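Local coordinates for acyl-CoA synthetase (AMP-forming)/AMP-acid ligase II-like protein (Dyadobacter fermentans, PDB 4GS5) that probably activates a carboxylic acid, perhaps a medium-chain fatty acid, with ATP and joins it to coenzyme A, as in other AMP-forming acyl-CoA synthetases, at residues R80-L85 with E105-E110. Residues are numbered along the deposited sequence; the frame is centred on the assembly and turned at random.
Sequences RALVCL and ELTVTE
Strands 80-83 and 105-109 run parallel, their axes 21° apart, and are laced by four backbone hydrogen bonds in the staggered ladder of a parallel pair. Ala81 gives its N-H to Glu105 O at 2.9 Å and takes the N-H of Thr107 on its own oxygen; both bonds lie nearly along the C=O axes. Val83 does the same one step on. Its N reaches Thr107 O at 2.7 Å, from above the carbonyl plane, while Thr109 N comes to Val83 O at 3.0 Å, in the carbonyl plane. Leu82 hydrogen-bonds through its backbone to Phe126 instead, Leu106 to Thr8, and Cys84 O takes Gln133 NE2; Leu82 adds a CA-H...O contact to Thr107 O. Past the ladder a water bridges Leu85 O and Thr109 O, lying 2.5 Å from Thr109 O.

The beta-branched Val83, Val108, Thr107 and Thr109 suit extended backbone. On one face Val83 CB meets Val108 CG2, and Leu106 CD2 lies 4.0 Å from Val83 CG2 and also touches Ala81 CB, whose small methyl permits close cover by a helix. On the other, Leu82, with CG anti to the backbone N (chi1 172°), brings CD1 to 4.0 Å from Thr107 CG2, the chains crossing obliquely. Beyond the last bridge, Thr109 CG2 rests 3.7 Å from Cys84 CB. At the more open end the aliphatic part of Arg80, CG first (3.4 Å), lies beside Glu105 OE2; the guanidinium bends off to a salt bridge with Asp125.

Helix 90-102 completes a beta-alpha-beta unit within the AMP-binding region of this ANL-family enzyme, laying Met95 on Ala81 and Val83 and Leu96 on Leu106. Phe124 packs on Leu82 and Thr107 across the opposite face, while strand 126-129 bonds to the far edge of strand 80-83 and strand 5-8 flanks strand 105-109.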
loop_
_atom_site.group_PDB
_atom_site.type_symbol
_atom_site.label_atom_id
_atom_site.label_comp_id
_atom_site.label_asym_id
_atom_site.label_seq_id
_atom_site.Cartn_x
_atom_site.Cartn_y
_atom_site.Cartn_z
ATOM N N ARG A 80 21.100 -6.039 14.580
ATOM C CA ARG A 80 21.342 -7.205 13.734
ATOM C C ARG A 80 20.200 -7.350 12.742
ATOM O O ARG A 80 19.098 -7.736 13.118
ATOM C CB ARG A 80 21.462 -8.465 14.589
ATOM C CG ARG A 80 22.677 -8.474 15.507
ATOM C CD ARG A 80 22.542 -9.558 16.565
ATOM N NE ARG A 80 21.326 -9.350 17.352
ATOM C CZ ARG A 80 20.849 -10.213 18.244
ATOM N NH1 ARG A 80 21.480 -11.357 18.464
ATOM N NH2 ARG A 80 19.732 -9.935 18.907
ATOM N N ALA A 81 20.459 -7.017 11.481
ATOM C CA ALA A 81 19.404 -6.946 10.492
ATOM C C ALA A 81 19.559 -8.068 9.474
ATOM O O ALA A 81 20.669 -8.340 8.997
ATOM C CB ALA A 81 19.429 -5.595 9.804
ATOM N N LEU A 82 18.449 -8.725 9.150
ATOM C CA LEU A 82 18.447 -9.747 8.104
ATOM C C LEU A 82 17.954 -9.128 6.792
ATOM O O LEU A 82 16.881 -8.530 6.742
ATOM C CB LEU A 82 17.544 -10.923 8.500
ATOM C CG LEU A 82 17.272 -11.990 7.424
ATOM C CD1 LEU A 82 18.503 -12.860 7.198
ATOM C CD2 LEU A 82 16.111 -12.854 7.847
ATOM N N VAL A 83 18.753 -9.254 5.738
ATOM C CA VAL A 83 18.390 -8.713 4.434
ATOM C C VAL A 83 17.912 -9.846 3.525
ATOM O O VAL A 83 18.732 -10.584 2.980
ATOM C CB VAL A 83 19.612 -8.024 3.771
ATOM C CG1 VAL A 83 19.222 -7.401 2.425
ATOM C CG2 VAL A 83 20.201 -6.979 4.712
ATOM N N CYS A 84 16.595 -9.983 3.372
ATOM C CA CYS A 84 16.001 -11.083 2.606
ATOM C C CYS A 84 15.129 -10.568 1.473
ATOM O O CYS A 84 14.365 -11.323 0.877
ATOM C CB CYS A 84 15.165 -11.992 3.511
ATOM S SG CYS A 84 13.844 -11.110 4.443
ATOM N N LEU A 85 15.243 -9.274 1.193
ATOM C CA LEU A 85 14.620 -8.679 0.027
ATOM C C LEU A 85 15.658 -8.607 -1.086
ATOM O O LEU A 85 16.852 -8.451 -0.825
ATOM C CB LEU A 85 14.112 -7.290 0.377
ATOM C CG LEU A 85 12.994 -7.344 1.417
ATOM C CD1 LEU A 85 12.725 -5.976 1.990
ATOM C CD2 LEU A 85 11.762 -7.938 0.761
ATOM N N GLU A 105 24.758 -4.526 11.736
ATOM C CA GLU A 105 25.343 -5.734 11.180
ATOM C C GLU A 105 24.342 -6.290 10.167
ATOM O O GLU A 105 23.201 -6.582 10.521
ATOM C CB GLU A 105 25.573 -6.758 12.284
ATOM C CG GLU A 105 26.182 -8.062 11.801
ATOM C CD GLU A 105 26.201 -9.131 12.880
ATOM O OE1 GLU A 105 26.663 -10.256 12.589
ATOM O OE2 GLU A 105 25.760 -8.851 14.016
ATOM N N LEU A 106 24.755 -6.432 8.910
ATOM C CA LEU A 106 23.852 -6.933 7.877
ATOM C C LEU A 106 24.112 -8.402 7.576
ATOM O O LEU A 106 25.248 -8.798 7.277
ATOM C CB LEU A 106 23.971 -6.110 6.587
ATOM C CG LEU A 106 23.699 -4.612 6.700
ATOM C CD1 LEU A 106 24.089 -3.891 5.429
ATOM C CD2 LEU A 106 22.230 -4.382 7.013
ATOM N N THR A 107 23.060 -9.208 7.660
ATOM C CA THR A 107 23.116 -10.588 7.199
ATOM C C THR A 107 22.324 -10.709 5.905
ATOM O O THR A 107 21.098 -10.645 5.902
ATOM C CB THR A 107 22.538 -11.560 8.233
ATOM O OG1 THR A 107 23.331 -11.520 9.419
ATOM C CG2 THR A 107 22.514 -12.988 7.681
ATOM N N VAL A 108 23.028 -10.870 4.795
ATOM C CA VAL A 108 22.375 -10.863 3.509
ATOM C C VAL A 108 22.141 -12.290 3.053
ATOM O O VAL A 108 23.080 -13.084 2.987
ATOM C CB VAL A 108 23.217 -10.123 2.454
ATOM C CG1 VAL A 108 22.444 -10.016 1.144
ATOM C CG2 VAL A 108 23.613 -8.743 2.970
ATOM N N THR A 109 20.891 -12.613 2.741
ATOM C CA THR A 109 20.552 -13.943 2.249
ATOM C C THR A 109 19.908 -13.846 0.868
ATOM O O THR A 109 19.430 -12.780 0.481
ATOM C CB THR A 109 19.590 -14.668 3.201
ATOM O OG1 THR A 109 19.464 -16.036 2.795
ATOM C CG2 THR A 109 18.231 -14.029 3.146
ATOM N N GLU A 110 19.907 -14.951 0.127
ATOM C CA GLU A 110 19.270 -14.973 -1.182
ATOM C C GLU A 110 17.774 -14.871 -0.979
ATOM O O GLU A 110 17.212 -15.532 -0.104
ATOM C CB GLU A 110 19.638 -16.241 -1.971
ATOM C CG GLU A 110 21.136 -16.486 -2.026
ATOM C CD GLU A 110 21.573 -17.454 -3.126
ATOM O OE1 GLU A 110 20.740 -18.252 -3.617
ATOM O OE2 GLU A 110 22.767 -17.412 -3.497
HETATM O O HOH W 1 18.944 -10.417 -0.067
#